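Local coordinates for malate dehydrogenase (Picrophilus torridus, PDB 4BGV), which probably catalyses the reversible, NAD-dependent oxidation of (S)-malate to oxaloacetate, a step of the tricarboxylic acid cycle, at residues 4-10 with 27-33; 76-82 with 118-124; 153-158 with 172-176; 146-152 with 237-241. All coordinates share one frame. Where two conformers were deposited one is given. Residues are numbered along the deposited sequence.

Contact 1: 4-10 with 27-33; sequences KISVIGA and GDIYIFD
Strands 4-8 and 28-33 run parallel, both extended, their axes 4.7 Å apart at closest and inclined by 19°. The register pairs Lys4 with Asp28, Ile5 with Ile29, Ser6 with Tyr30, Val7 with Ile31 and Ile8 with Phe32, CA to CA 4.7 to 4.9 Å. The backbone ladder alternates sides: Ile5 N to Asp28 O 2.8 Å, Tyr30 N to Ile5 O 2.9 Å, Val7 N to Tyr30 O 2.8 Å, Phe32 N to Val7 O 2.9 Å and Gly9 N to Phe32 O 2.6 Å. Past its end, Ala10 N gives a hydrogen bond to Asp33 OD2 (2.8 Å). Gly9 sits at phi/psi 110/121, where a CB would jam against the preceding carbonyl.

Packing differs by face. On the Lys4, Ser6 and Ile8 face, the all-t Lys4 chain lies along Tyr30 (chi1 m), with CE 3.7 Å from the ring centroid in a CH-pi contact; NZ also bonds Lys74 O. On the Ile5 and Val7 face, Ala10 CB meets Ile31 CG2 at 3.6 Å.

This is the opening beta-alpha-beta unit of a Rossmann fold; Gly9 and Ala10 begin the glycine-rich turn, and they and Asp33 probably bind NAD. Helix 12-23, the crossover, packs on Ile5, Ile29 and Ile31, while strand 78-81 flanks strand 4-8 on its other edge.

Contact 2: 76-82 with 118-124; sequences SDVIVVT and SKIVVVT
A salt bridge ties the starts of these two parallel strands: Lys119 NZ lies 2.8 Å from Asp77 OD1, the lysine folding back with chi2 and chi3 both p and the aspartate chi1 t. Beside it Ser118 OG (chi1 m) donates to Ser76 O at 2.6 Å. The backbone ladder follows, every rung 2.9 Å long: Lys119 N to Asp77 O, Ile79 N to Lys119 O, Val121 N to Ile79 O, Val81 N to Val121 O and Val123 N to Val81 O. A weak bond from Thr124 N to the same Val81 O, 3.5 Å, marks where the chain leaves the strand.

Strands 78-81 and 119-122 pair Val78 with Lys119, Ile79 with Ile120, Val80 with Val121 and Val81 with Val122; the axes approach to 4.7 Å at an angle of 20°. Helix 93-114 makes the crossover of this beta-alpha-beta unit in the Rossmann domain, and Val123 and Thr124, at the C-terminal ends where such sheets receive the dinucleotide, probably bind NAD.

Apolar side chains separate by face. Ile79 CB meets Ile120 CD1 at 3.9 Å and Val81 CG2 meets Ile120 CG2 at 3.8 Å, on the side that helix 93-114 covers through Ile111 and Met104. On the other, Val78 CG1 approaches Val121 CG2 (4.1 Å) and Val80 CG1 approaches Val123 CG2 (3.9 Å), with helix 232-246 touching Val78 and Val123.

Contact 3: 153-158 with 172-176; sequences DSTRFR and VNAFV
Here a helix packs across a strand in the C-terminal domain: residues 153-158, within helix 150-165, lie against residues 172-176, the start of strand 172-178. The axes pass 7.4 Å apart at 135°, and the nearest CA atoms are those of Ser154 and Ala174, 5.6 Å apart.

The strand turns Val172, Ala174 and Val176 toward the helix and Asn173 and Phe175 away. Phe157 (chi1 t) sets CG 3.5 Å from Ala174 CB, and its ring edge meets Val176, CD2 to CG1 3.6 Å. The small Ala174 side chain lets the helix sit close: Ser154 CB comes to 3.6 Å from Ala174 O, and Arg158 CG to 3.7 Å from Ala174 CB. Val176 CG2 also touches Asp153 CB at 4.0 Å. Arg158 (chi1 m, chi3 p) bends over the strand's start, NE making a weak hydrogen bond to Val172 O (2.7 Å, angle 120°) while NH2 bonds Phe169 O.

The same helix carries site residues. Asp153 OD2 bonds ND1 of His180, the probable proton acceptor, an Asp-His pair as in other lactate and malate dehydrogenases. Arg156, a probable substrate ligand that does not touch the strand, forms a salt bridge with Glu48 of a second subunit in this apo model. The contact is thus mainly apolar with one weak polar link, while Asp153 and Arg156 direct their polar ends to His180 and to the second subunit.

Contact 4: 146-152 with 237-241; sequences IGLGGSL and SIAVM
Met241 is the main bump. Its side chain (chi1 m, chi2 t, chi3 p) rises from helix 232-246 into a hollow walled by Ile146, Gly147, Leu148 and Ser151, where the chain leaves strand 145-147 and turns into helix 150-165. The methyl CE sits 3.7 Å from both Ile146 CD1 and Gly147 O; SD lies 3.9 Å from Leu148 CD1 and 4.0 Å from Ser151 CB.

Leu148 (chi1 t, chi2 p) fits the other way, dropping between Ser237, Ile238 and Met241: CD2 reaches Ile238 CG1 at 3.8 Å and CD1 reaches Ser237 CB at 4.1 Å. Ile146 and Gly147 are extended, Leu148 has phi/psi -65/130, and Gly149, at -159/-84, takes the N-cap position before the helix begins at Gly150. Where the two helices come together the side chains are small: Ser151 and Ser237 have CA atoms 5.2 Å apart, and Leu152 CA stands 3.5 Å from Ser237 OG.

The junction joins the last strand of the Rossmann sheet to the C-terminal domain. Ile238 also packs on Val123 and on Val13 of helix 12-23, both probable NAD-site residues, and His52 of a second subunit bonds Ser151 O. Ser237 OG turns to Ala233 O of its own helix, and Ser151 OG (chi1 t) gives the one direct hydrogen bond, to Ser237 O at 2.8 Å; with both hydroxyls bonded, polar groups can sit in this buried, mostly apolar joint.

Overall arrangement
All four contacts are largely buried, but they differ in chemistry. Contacts 1 and 2 are beta pairings in one parallel sheet, joined through neighbouring strands 4-8 and 78-81 and held chiefly by backbone hydrogen bonds; their C-terminal ends face the probable NAD site. Contact 4, whose centre lies about 4 Å from the centre of the chain, extends that sheet through strand 145-147, bonded to strand 119-122 of contact 2, yet relies on side-chain fit. Contact 3 shares helix 150-165 with contact 4, lies across the chain's centre from contact 1, about 28 Å between centres, and is also mainly apolar. Contacts 3 and 4 meet a second subunit, and contact 3 also a third; contacts 1 and 2 touch no other chain.

Contact 1: 4-10 with 27-33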
loop_
_atom_site.group_PDB
_atom_site.type_symbol
_atom_site.label_atom_id
_atom_site.label_comp_id
_atom_site.label_asym_id
_atom_site.label_seq_id
_atom_site.Cartn_x
_atom_site.Cartn_y
_atom_site.Cartn_z
ATOM N N LYS A 4 -7.795 12.411 -14.365
ATOM C CA LYS A 4 -9.065 11.795 -14.691
ATOM C C LYS A 4 -8.825 10.694 -15.711
ATOM O O LYS A 4 -8.125 10.894 -16.712
ATOM C CB LYS A 4 -10.008 12.853 -15.258
ATOM C CG LYS A 4 -11.313 12.305 -15.816
ATOM C CD LYS A 4 -12.207 13.475 -16.213
ATOM C CE LYS A 4 -13.587 13.027 -16.665
ATOM N NZ LYS A 4 -14.400 14.229 -17.081
ATOM N N ILE A 5 -9.376 9.524 -15.445
ATOM C CA ILE A 5 -9.271 8.405 -16.370
ATOM C C ILE A 5 -10.684 7.996 -16.756
ATOM O O ILE A 5 -11.539 7.813 -15.881
ATOM C CB ILE A 5 -8.538 7.207 -15.726
ATOM C CG1 ILE A 5 -7.141 7.620 -15.242
ATOM C CG2 ILE A 5 -8.447 6.020 -16.689
ATOM C CD1 ILE A 5 -7.067 7.867 -13.722
ATOM N N SER A 6 -10.932 7.874 -18.055
ATOM C CA SER A 6 -12.191 7.344 -18.539
ATOM C C SER A 6 -11.959 5.906 -18.965
ATOM O O SER A 6 -10.957 5.614 -19.614
ATOM C CB SER A 6 -12.716 8.157 -19.728
ATOM O OG SER A 6 -13.156 9.443 -19.311
ATOM N N VAL A 7 -12.885 5.026 -18.593
ATOM C CA VAL A 7 -12.868 3.628 -19.014
ATOM C C VAL A 7 -14.109 3.332 -19.855
ATOM O O VAL A 7 -15.243 3.403 -19.365
ATOM C CB VAL A 7 -12.818 2.692 -17.785
ATOM C CG1 VAL A 7 -12.875 1.234 -18.192
ATOM C CG2 VAL A 7 -11.560 2.980 -16.948
ATOM N N ILE A 8 -13.891 3.023 -21.130
ATOM C CA ILE A 8 -14.986 2.712 -22.037
ATOM C C ILE A 8 -15.206 1.198 -22.003
ATOM O O ILE A 8 -14.316 0.422 -22.367
ATOM C CB ILE A 8 -14.682 3.218 -23.461
ATOM C CG1 ILE A 8 -14.441 4.731 -23.457
ATOM C CG2 ILE A 8 -15.823 2.862 -24.423
ATOM C CD1 ILE A 8 -14.138 5.303 -24.853
ATOM N N GLY A 9 -16.377 0.789 -21.528
ATOM C CA GLY A 9 -16.696 -0.618 -21.322
ATOM C C GLY A 9 -16.768 -0.900 -19.830
ATOM O O GLY A 9 -15.797 -0.674 -19.102
ATOM N N ALA A 10 -17.923 -1.369 -19.370
ATOM C CA ALA A 10 -18.121 -1.652 -17.950
ATOM C C ALA A 10 -18.360 -3.135 -17.669
ATOM O O ALA A 10 -18.918 -3.492 -16.638
ATOM C CB ALA A 10 -19.263 -0.798 -17.391
ATOM N N GLY A 27 -6.459 8.132 -9.969
ATOM C CA GLY A 27 -7.129 9.388 -10.263
ATOM C C GLY A 27 -8.627 9.172 -10.238
ATOM O O GLY A 27 -9.076 8.085 -9.915
ATOM N N ASP A 28 -9.393 10.205 -10.566
ATOM C CA ASP A 28 -10.842 10.046 -10.694
ATOM C C ASP A 28 -11.143 9.135 -11.874
ATOM O O ASP A 28 -10.408 9.120 -12.863
ATOM C CB ASP A 28 -11.510 11.405 -10.889
ATOM C CG ASP A 28 -11.333 12.317 -9.681
ATOM O OD1 ASP A 28 -11.352 11.814 -8.533
ATOM O OD2 ASP A 28 -11.173 13.537 -9.879
ATOM N N ILE A 29 -12.226 8.375 -11.778
ATOM C CA ILE A 29 -12.498 7.354 -12.774
ATOM C C ILE A 29 -13.930 7.489 -13.264
ATOM O O ILE A 29 -14.870 7.408 -12.471
ATOM C CB ILE A 29 -12.296 5.966 -12.164
ATOM C CG1 ILE A 29 -10.835 5.779 -11.730
ATOM C CG2 ILE A 29 -12.656 4.867 -13.165
ATOM C CD1 ILE A 29 -10.707 5.050 -10.428
ATOM N N TYR A 30 -14.090 7.744 -14.558
ATOM C CA TYR A 30 -15.413 7.773 -15.192
ATOM C C TYR A 30 -15.600 6.547 -16.093
ATOM O O TYR A 30 -14.757 6.272 -16.965
ATOM C CB TYR A 30 -15.601 9.044 -16.028
ATOM C CG TYR A 30 -15.861 10.309 -15.225
ATOM C CD1 TYR A 30 -15.506 10.397 -13.889
ATOM C CD2 TYR A 30 -16.483 11.411 -15.812
ATOM C CE1 TYR A 30 -15.751 11.552 -13.155
ATOM C CE2 TYR A 30 -16.725 12.565 -15.093
ATOM C CZ TYR A 30 -16.357 12.632 -13.767
ATOM O OH TYR A 30 -16.597 13.785 -13.037
ATOM N N ILE A 31 -16.689 5.806 -15.878
ATOM C CA ILE A 31 -16.910 4.547 -16.598
ATOM C C ILE A 31 -18.057 4.749 -17.579
ATOM O O ILE A 31 -19.032 5.431 -17.260
ATOM C CB ILE A 31 -17.257 3.375 -15.632
ATOM C CG1 ILE A 31 -16.285 3.338 -14.445
ATOM C CG2 ILE A 31 -17.244 2.026 -16.360
ATOM C CD1 ILE A 31 -16.638 2.276 -13.430
ATOM N N PHE A 32 -17.928 4.165 -18.773
ATOM C CA PHE A 32 -18.936 4.299 -19.829
ATOM C C PHE A 32 -19.329 2.938 -20.402
ATOM O O PHE A 32 -18.479 2.075 -20.613
ATOM C CB PHE A 32 -18.408 5.194 -20.964
ATOM C CG PHE A 32 -18.021 6.577 -20.506
ATOM C CD1 PHE A 32 -16.789 6.803 -19.888
ATOM C CD2 PHE A 32 -18.898 7.640 -20.667
ATOM C CE1 PHE A 32 -16.443 8.071 -19.433
ATOM C CE2 PHE A 32 -18.558 8.916 -20.234
ATOM C CZ PHE A 32 -17.325 9.135 -19.611
ATOM N N ASP A 33 -20.623 2.755 -20.656
ATOM C CA ASP A 33 -21.114 1.537 -21.280
ATOM C C ASP A 33 -22.465 1.790 -21.937
ATOM O O ASP A 33 -23.301 2.543 -21.422
ATOM C CB ASP A 33 -21.229 0.382 -20.280
ATOM C CG ASP A 33 -21.215 -0.984 -20.971
ATOM O OD1 ASP A 33 -22.258 -1.377 -21.531
ATOM O OD2 ASP A 33 -20.152 -1.644 -21.000
HETATM O O HOH W 1 -14.922 15.570 -14.981
#

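Contact 2: 76-82 with 118-124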
loop_
_atom_site.group_PDB
_atom_site.type_symbol
_atom_site.label_atom_id
_atom_site.label_comp_id
_atom_site.label_asym_id
_atom_site.label_seq_id
_atom_site.Cartn_x
_atom_site.Cartn_y
_atom_site.Cartn_z
ATOM N N SER A 76 -10.072 14.044 -19.735
ATOM C CA SER A 76 -9.458 12.791 -19.311
ATOM C C SER A 76 -7.984 12.781 -19.704
ATOM O O SER A 76 -7.639 13.093 -20.840
ATOM C CB SER A 76 -10.160 11.590 -19.969
ATOM O OG SER A 76 -11.492 11.421 -19.482
ATOM N N ASP A 77 -7.107 12.433 -18.771
ATOM C CA ASP A 77 -5.697 12.303 -19.106
ATOM C C ASP A 77 -5.484 11.026 -19.913
ATOM O O ASP A 77 -4.690 11.006 -20.854
ATOM C CB ASP A 77 -4.838 12.278 -17.844
ATOM C CG ASP A 77 -3.354 12.349 -18.151
ATOM O OD1 ASP A 77 -2.954 13.181 -18.994
ATOM O OD2 ASP A 77 -2.585 11.572 -17.548
ATOM N N VAL A 78 -6.198 9.965 -19.531
ATOM C CA VAL A 78 -6.127 8.675 -20.202
ATOM C C VAL A 78 -7.531 8.143 -20.420
ATOM O O VAL A 78 -8.395 8.287 -19.557
ATOM C CB VAL A 78 -5.307 7.645 -19.384
ATOM C CG1 VAL A 78 -5.375 6.251 -20.019
ATOM C CG2 VAL A 78 -3.857 8.121 -19.261
ATOM N N ILE A 79 -7.759 7.569 -21.598
ATOM C CA ILE A 79 -8.975 6.815 -21.875
ATOM C C ILE A 79 -8.587 5.363 -22.154
ATOM O O ILE A 79 -7.710 5.095 -22.976
ATOM C CB ILE A 79 -9.694 7.376 -23.111
ATOM C CG1 ILE A 79 -10.076 8.836 -22.859
ATOM C CG2 ILE A 79 -10.934 6.526 -23.475
ATOM C CD1 ILE A 79 -10.677 9.535 -24.078
ATOM N N VAL A 80 -9.235 4.439 -21.458
ATOM C CA VAL A 80 -8.978 3.019 -21.619
ATOM C C VAL A 80 -10.125 2.429 -22.439
ATOM O O VAL A 80 -11.289 2.504 -22.031
ATOM C CB VAL A 80 -8.936 2.313 -20.239
ATOM C CG1 VAL A 80 -8.602 0.839 -20.411
ATOM C CG2 VAL A 80 -7.920 2.992 -19.322
ATOM N N VAL A 81 -9.805 1.847 -23.591
ATOM C CA VAL A 81 -10.838 1.289 -24.457
ATOM C C VAL A 81 -10.972 -0.225 -24.265
ATOM O O VAL A 81 -10.097 -0.990 -24.678
ATOM C CB VAL A 81 -10.552 1.625 -25.942
ATOM C CG1 VAL A 81 -11.655 1.066 -26.863
ATOM C CG2 VAL A 81 -10.428 3.138 -26.125
ATOM N N THR A 82 -12.068 -0.659 -23.640
ATOM C CA THR A 82 -12.304 -2.086 -23.426
ATOM C C THR A 82 -13.616 -2.510 -24.063
ATOM O O THR A 82 -14.132 -3.576 -23.768
ATOM C CB THR A 82 -12.391 -2.460 -21.931
ATOM O OG1 THR A 82 -13.656 -2.041 -21.398
ATOM C CG2 THR A 82 -11.285 -1.802 -21.142
ATOM N N SER A 118 -6.602 13.374 -24.935
ATOM C CA SER A 118 -6.287 12.215 -24.088
ATOM C C SER A 118 -5.208 11.284 -24.650
ATOM O O SER A 118 -5.054 11.165 -25.864
ATOM C CB SER A 118 -7.556 11.390 -23.841
ATOM O OG SER A 118 -8.519 12.157 -23.141
ATOM N N LYS A 119 -4.465 10.636 -23.758
ATOM C CA LYS A 119 -3.675 9.466 -24.153
ATOM C C LYS A 119 -4.605 8.250 -24.111
ATOM O O LYS A 119 -5.482 8.163 -23.254
ATOM C CB LYS A 119 -2.476 9.255 -23.225
ATOM C CG LYS A 119 -1.215 10.077 -23.559
ATOM C CD LYS A 119 -1.347 11.544 -23.171
ATOM C CE LYS A 119 -1.458 11.740 -21.652
ATOM N NZ LYS A 119 -1.315 13.177 -21.226
ATOM N N ILE A 120 -4.429 7.314 -25.037
ATOM C CA ILE A 120 -5.346 6.184 -25.121
ATOM C C ILE A 120 -4.631 4.874 -24.852
ATOM O O ILE A 120 -3.555 4.633 -25.395
ATOM C CB ILE A 120 -6.008 6.097 -26.527
ATOM C CG1 ILE A 120 -6.388 7.501 -27.029
ATOM C CG2 ILE A 120 -7.213 5.131 -26.498
ATOM C CD1 ILE A 120 -7.412 8.238 -26.131
ATOM N N VAL A 121 -5.230 4.035 -24.007
ATOM C CA VAL A 121 -4.763 2.659 -23.795
ATOM C C VAL A 121 -5.832 1.721 -24.339
ATOM O O VAL A 121 -6.936 1.626 -23.788
ATOM C CB VAL A 121 -4.498 2.356 -22.300
ATOM C CG1 VAL A 121 -4.212 0.864 -22.096
ATOM C CG2 VAL A 121 -3.313 3.206 -21.786
ATOM N N VAL A 122 -5.503 1.038 -25.434
ATOM C CA VAL A 122 -6.471 0.191 -26.126
ATOM C C VAL A 122 -6.307 -1.258 -25.686
ATOM O O VAL A 122 -5.205 -1.790 -25.722
ATOM C CB VAL A 122 -6.306 0.301 -27.665
ATOM C CG1 VAL A 122 -7.374 -0.518 -28.385
ATOM C CG2 VAL A 122 -6.390 1.759 -28.089
ATOM N N VAL A 123 -7.414 -1.883 -25.277
ATOM C CA VAL A 123 -7.397 -3.225 -24.695
ATOM C C VAL A 123 -8.045 -4.267 -25.604
ATOM O O VAL A 123 -7.622 -5.419 -25.641
ATOM C CB VAL A 123 -8.152 -3.232 -23.355
ATOM C CG1 VAL A 123 -8.340 -4.670 -22.807
ATOM C CG2 VAL A 123 -7.447 -2.317 -22.339
ATOM N N THR A 124 -9.088 -3.858 -26.309
ATOM C CA THR A 124 -9.809 -4.735 -27.234
ATOM C C THR A 124 -8.855 -5.558 -28.127
ATOM O O THR A 124 -7.990 -5.003 -28.803
ATOM C CB THR A 124 -10.768 -3.889 -28.106
ATOM O OG1 THR A 124 -11.542 -3.013 -27.264
ATOM C CG2 THR A 124 -11.713 -4.780 -28.909
#

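Contact 3: 153-158 with 172-176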
loop_
_atom_site.group_PDB
_atom_site.type_symbol
_atom_site.label_atom_id
_atom_site.label_comp_id
_atom_site.label_asym_id
_atom_site.label_seq_id
_atom_site.Cartn_x
_atom_site.Cartn_y
_atom_site.Cartn_z
ATOM N N ASP A 153 1.029 -10.767 -21.219
ATOM C CA ASP A 153 1.773 -11.989 -21.501
ATOM C C ASP A 153 2.929 -12.142 -20.524
ATOM O O ASP A 153 3.223 -13.250 -20.080
ATOM C CB ASP A 153 2.284 -12.029 -22.945
ATOM C CG ASP A 153 1.156 -12.129 -23.948
ATOM O OD1 ASP A 153 0.157 -12.828 -23.641
ATOM O OD2 ASP A 153 1.265 -11.517 -25.035
ATOM N N SER A 154 3.574 -11.027 -20.184
ATOM C CA SER A 154 4.735 -11.109 -19.303
ATOM C C SER A 154 4.324 -11.469 -17.887
ATOM O O SER A 154 5.045 -12.205 -17.209
ATOM C CB SER A 154 5.590 -9.833 -19.321
ATOM O OG SER A 154 4.909 -8.755 -18.723
ATOM N N THR A 155 3.174 -10.985 -17.422
ATOM C CA THR A 155 2.743 -11.329 -16.072
ATOM C C THR A 155 2.433 -12.814 -15.972
ATOM O O THR A 155 2.736 -13.450 -14.983
ATOM C CB THR A 155 1.509 -10.540 -15.628
ATOM O OG1 THR A 155 1.446 -9.305 -16.344
ATOM C CG2 THR A 155 1.605 -10.264 -14.151
ATOM N N ARG A 156 1.832 -13.375 -17.026
ATOM C CA ARG A 156 1.549 -14.817 -17.030
ATOM C C ARG A 156 2.855 -15.616 -17.043
ATOM O O ARG A 156 3.050 -16.523 -16.235
ATOM C CB ARG A 156 0.655 -15.213 -18.218
ATOM C CG ARG A 156 -0.758 -14.615 -18.143
ATOM C CD ARG A 156 -1.740 -15.433 -18.989
ATOM N NE ARG A 156 -3.124 -14.992 -18.809
ATOM C CZ ARG A 156 -3.852 -14.389 -19.749
ATOM N NH1 ARG A 156 -3.337 -14.168 -20.960
ATOM N NH2 ARG A 156 -5.101 -14.011 -19.478
ATOM N N PHE A 157 3.752 -15.249 -17.953
ATOM C CA PHE A 157 5.045 -15.927 -18.133
ATOM C C PHE A 157 5.801 -15.895 -16.783
ATOM O O PHE A 157 6.358 -16.896 -16.341
ATOM C CB PHE A 157 5.806 -15.171 -19.244
ATOM C CG PHE A 157 6.969 -15.921 -19.872
ATOM C CD1 PHE A 157 7.460 -17.101 -19.348
ATOM C CD2 PHE A 157 7.572 -15.405 -21.018
ATOM C CE1 PHE A 157 8.536 -17.756 -19.943
ATOM C CE2 PHE A 157 8.662 -16.063 -21.624
ATOM C CZ PHE A 157 9.130 -17.241 -21.089
ATOM N N ARG A 158 5.798 -14.748 -16.116
ATOM C CA ARG A 158 6.469 -14.629 -14.816
ATOM C C ARG A 158 5.830 -15.511 -13.732
ATOM O O ARG A 158 6.523 -16.086 -12.890
ATOM C CB ARG A 158 6.462 -13.177 -14.332
ATOM C CG ARG A 158 7.372 -12.250 -15.135
ATOM C CD ARG A 158 7.096 -10.778 -14.745
ATOM N NE ARG A 158 7.536 -10.476 -13.388
ATOM C CZ ARG A 158 7.264 -9.339 -12.754
ATOM N NH1 ARG A 158 6.541 -8.410 -13.367
ATOM N NH2 ARG A 158 7.708 -9.135 -11.511
ATOM N N VAL A 172 11.247 -12.516 -10.837
ATOM C CA VAL A 172 11.242 -13.134 -12.158
ATOM C C VAL A 172 11.008 -12.056 -13.225
ATOM O O VAL A 172 10.167 -11.169 -13.063
ATOM C CB VAL A 172 10.176 -14.242 -12.291
ATOM C CG1 VAL A 172 10.219 -14.839 -13.686
ATOM C CG2 VAL A 172 10.414 -15.353 -11.275
ATOM N N ASN A 173 11.785 -12.119 -14.299
ATOM C CA ASN A 173 11.628 -11.218 -15.427
ATOM C C ASN A 173 11.455 -12.030 -16.686
ATOM O O ASN A 173 12.275 -12.882 -16.981
ATOM C CB ASN A 173 12.850 -10.330 -15.551
ATOM C CG ASN A 173 13.100 -9.533 -14.287
ATOM O OD1 ASN A 173 12.413 -8.551 -14.033
ATOM N ND2 ASN A 173 14.059 -9.978 -13.468
ATOM N N ALA A 174 10.383 -11.774 -17.425
ATOM C CA ALA A 174 10.083 -12.558 -18.618
ATOM C C ALA A 174 9.907 -11.622 -19.809
ATOM O O ALA A 174 9.038 -10.752 -19.794
ATOM C CB ALA A 174 8.820 -13.381 -18.394
ATOM N N PHE A 175 10.734 -11.810 -20.830
ATOM C CA PHE A 175 10.811 -10.873 -21.945
ATOM C C PHE A 175 9.990 -11.366 -23.130
ATOM O O PHE A 175 10.323 -12.379 -23.743
ATOM C CB PHE A 175 12.280 -10.695 -22.360
ATOM C CG PHE A 175 12.517 -9.509 -23.243
ATOM C CD1 PHE A 175 12.344 -9.605 -24.605
ATOM C CD2 PHE A 175 12.885 -8.296 -22.703
ATOM C CE1 PHE A 175 12.556 -8.528 -25.426
ATOM C CE2 PHE A 175 13.097 -7.204 -23.521
ATOM C CZ PHE A 175 12.929 -7.322 -24.883
ATOM N N VAL A 176 8.915 -10.648 -23.445
ATOM C CA VAL A 176 8.118 -10.970 -24.624
ATOM C C VAL A 176 7.770 -9.731 -25.437
ATOM O O VAL A 176 7.468 -8.671 -24.884
ATOM C CB VAL A 176 6.811 -11.681 -24.244
ATOM C CG1 VAL A 176 7.099 -13.124 -23.811
ATOM C CG2 VAL A 176 6.090 -10.918 -23.151
#

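Contact 4: 146-152 with 237-241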
loop_
_atom_site.group_PDB
_atom_site.type_symbol
_atom_site.label_atom_id
_atom_site.label_comp_id
_atom_site.label_asym_id
_atom_site.label_seq_id
_atom_site.Cartn_x
_atom_site.Cartn_y
_atom_site.Cartn_z
ATOM N N ILE A 146 -1.380 3.534 -27.038
ATOM C CA ILE A 146 -0.682 2.257 -26.824
ATOM C C ILE A 146 -1.677 1.114 -26.618
ATOM O O ILE A 146 -2.775 1.331 -26.122
ATOM C CB ILE A 146 0.312 2.326 -25.630
ATOM C CG1 ILE A 146 -0.405 2.667 -24.327
ATOM C CG2 ILE A 146 1.391 3.378 -25.899
ATOM C CD1 ILE A 146 0.562 2.744 -23.111
ATOM N N GLY A 147 -1.285 -0.102 -27.005
ATOM C CA GLY A 147 -2.148 -1.261 -26.889
ATOM C C GLY A 147 -1.660 -2.276 -25.861
ATOM O O GLY A 147 -0.462 -2.529 -25.746
ATOM N N LEU A 148 -2.588 -2.851 -25.103
ATOM C CA LEU A 148 -2.251 -3.907 -24.150
ATOM C C LEU A 148 -1.741 -5.131 -24.894
ATOM O O LEU A 148 -2.376 -5.602 -25.820
ATOM C CB LEU A 148 -3.479 -4.315 -23.326
ATOM C CG LEU A 148 -3.248 -5.564 -22.478
ATOM C CD1 LEU A 148 -2.272 -5.293 -21.318
ATOM C CD2 LEU A 148 -4.590 -6.150 -21.974
ATOM N N GLY A 149 -0.599 -5.653 -24.479
ATOM C CA GLY A 149 -0.116 -6.894 -25.045
ATOM C C GLY A 149 0.862 -7.511 -24.079
ATOM O O GLY A 149 0.492 -8.359 -23.254
ATOM N N GLY A 150 2.106 -7.057 -24.166
ATOM C CA GLY A 150 3.192 -7.605 -23.370
ATOM C C GLY A 150 2.999 -7.514 -21.862
ATOM O O GLY A 150 3.537 -8.337 -21.128
ATOM N N SER A 151 2.265 -6.514 -21.378
ATOM C CA SER A 151 2.084 -6.384 -19.938
ATOM C C SER A 151 1.409 -7.638 -19.394
ATOM O O SER A 151 1.752 -8.135 -18.315
ATOM C CB SER A 151 1.252 -5.138 -19.579
ATOM O OG SER A 151 1.210 -4.979 -18.163
ATOM N N LEU A 152 0.454 -8.152 -20.163
ATOM C CA LEU A 152 -0.314 -9.328 -19.763
ATOM C C LEU A 152 0.444 -10.632 -20.035
ATOM O O LEU A 152 0.502 -11.509 -19.178
ATOM C CB LEU A 152 -1.667 -9.352 -20.464
ATOM C CG LEU A 152 -2.545 -10.587 -20.218
ATOM C CD1 LEU A 152 -2.837 -10.774 -18.721
ATOM C CD2 LEU A 152 -3.845 -10.470 -21.015
ATOM N N SER A 237 -2.655 -5.599 -15.373
ATOM C CA SER A 237 -1.709 -5.390 -16.484
ATOM C C SER A 237 -1.990 -4.070 -17.213
ATOM O O SER A 237 -1.076 -3.365 -17.636
ATOM C CB SER A 237 -1.767 -6.561 -17.478
ATOM O OG SER A 237 -1.402 -7.771 -16.838
ATOM N N ILE A 238 -3.271 -3.741 -17.324
ATOM C CA ILE A 238 -3.706 -2.500 -17.944
ATOM C C ILE A 238 -3.432 -1.319 -17.014
ATOM O O ILE A 238 -2.906 -0.280 -17.443
ATOM C CB ILE A 238 -5.208 -2.575 -18.249
ATOM C CG1 ILE A 238 -5.478 -3.639 -19.324
ATOM C CG2 ILE A 238 -5.754 -1.203 -18.654
ATOM C CD1 ILE A 238 -6.939 -4.116 -19.299
ATOM N N ALA A 239 -3.778 -1.478 -15.738
ATOM C CA ALA A 239 -3.577 -0.391 -14.770
ATOM C C ALA A 239 -2.110 0.033 -14.649
ATOM O O ALA A 239 -1.826 1.220 -14.497
ATOM C CB ALA A 239 -4.144 -0.769 -13.406
ATOM N N VAL A 240 -1.167 -0.910 -14.714
ATOM C CA VAL A 240 0.239 -0.491 -14.611
ATOM C C VAL A 240 0.639 0.387 -15.802
ATOM O O VAL A 240 1.466 1.283 -15.665
ATOM C CB VAL A 240 1.232 -1.671 -14.403
ATOM C CG1 VAL A 240 0.953 -2.374 -13.071
ATOM C CG2 VAL A 240 1.196 -2.642 -15.570
ATOM N N MET A 241 0.048 0.135 -16.967
ATOM C CA MET A 241 0.270 0.998 -18.136
ATOM C C MET A 241 -0.360 2.377 -17.924
ATOM O O MET A 241 0.279 3.400 -18.163
ATOM C CB MET A 241 -0.322 0.379 -19.399
ATOM C CG MET A 241 0.418 -0.861 -19.885
ATOM S SD MET A 241 -0.540 -1.835 -21.077
ATOM C CE MET A 241 -0.620 -0.735 -22.498
#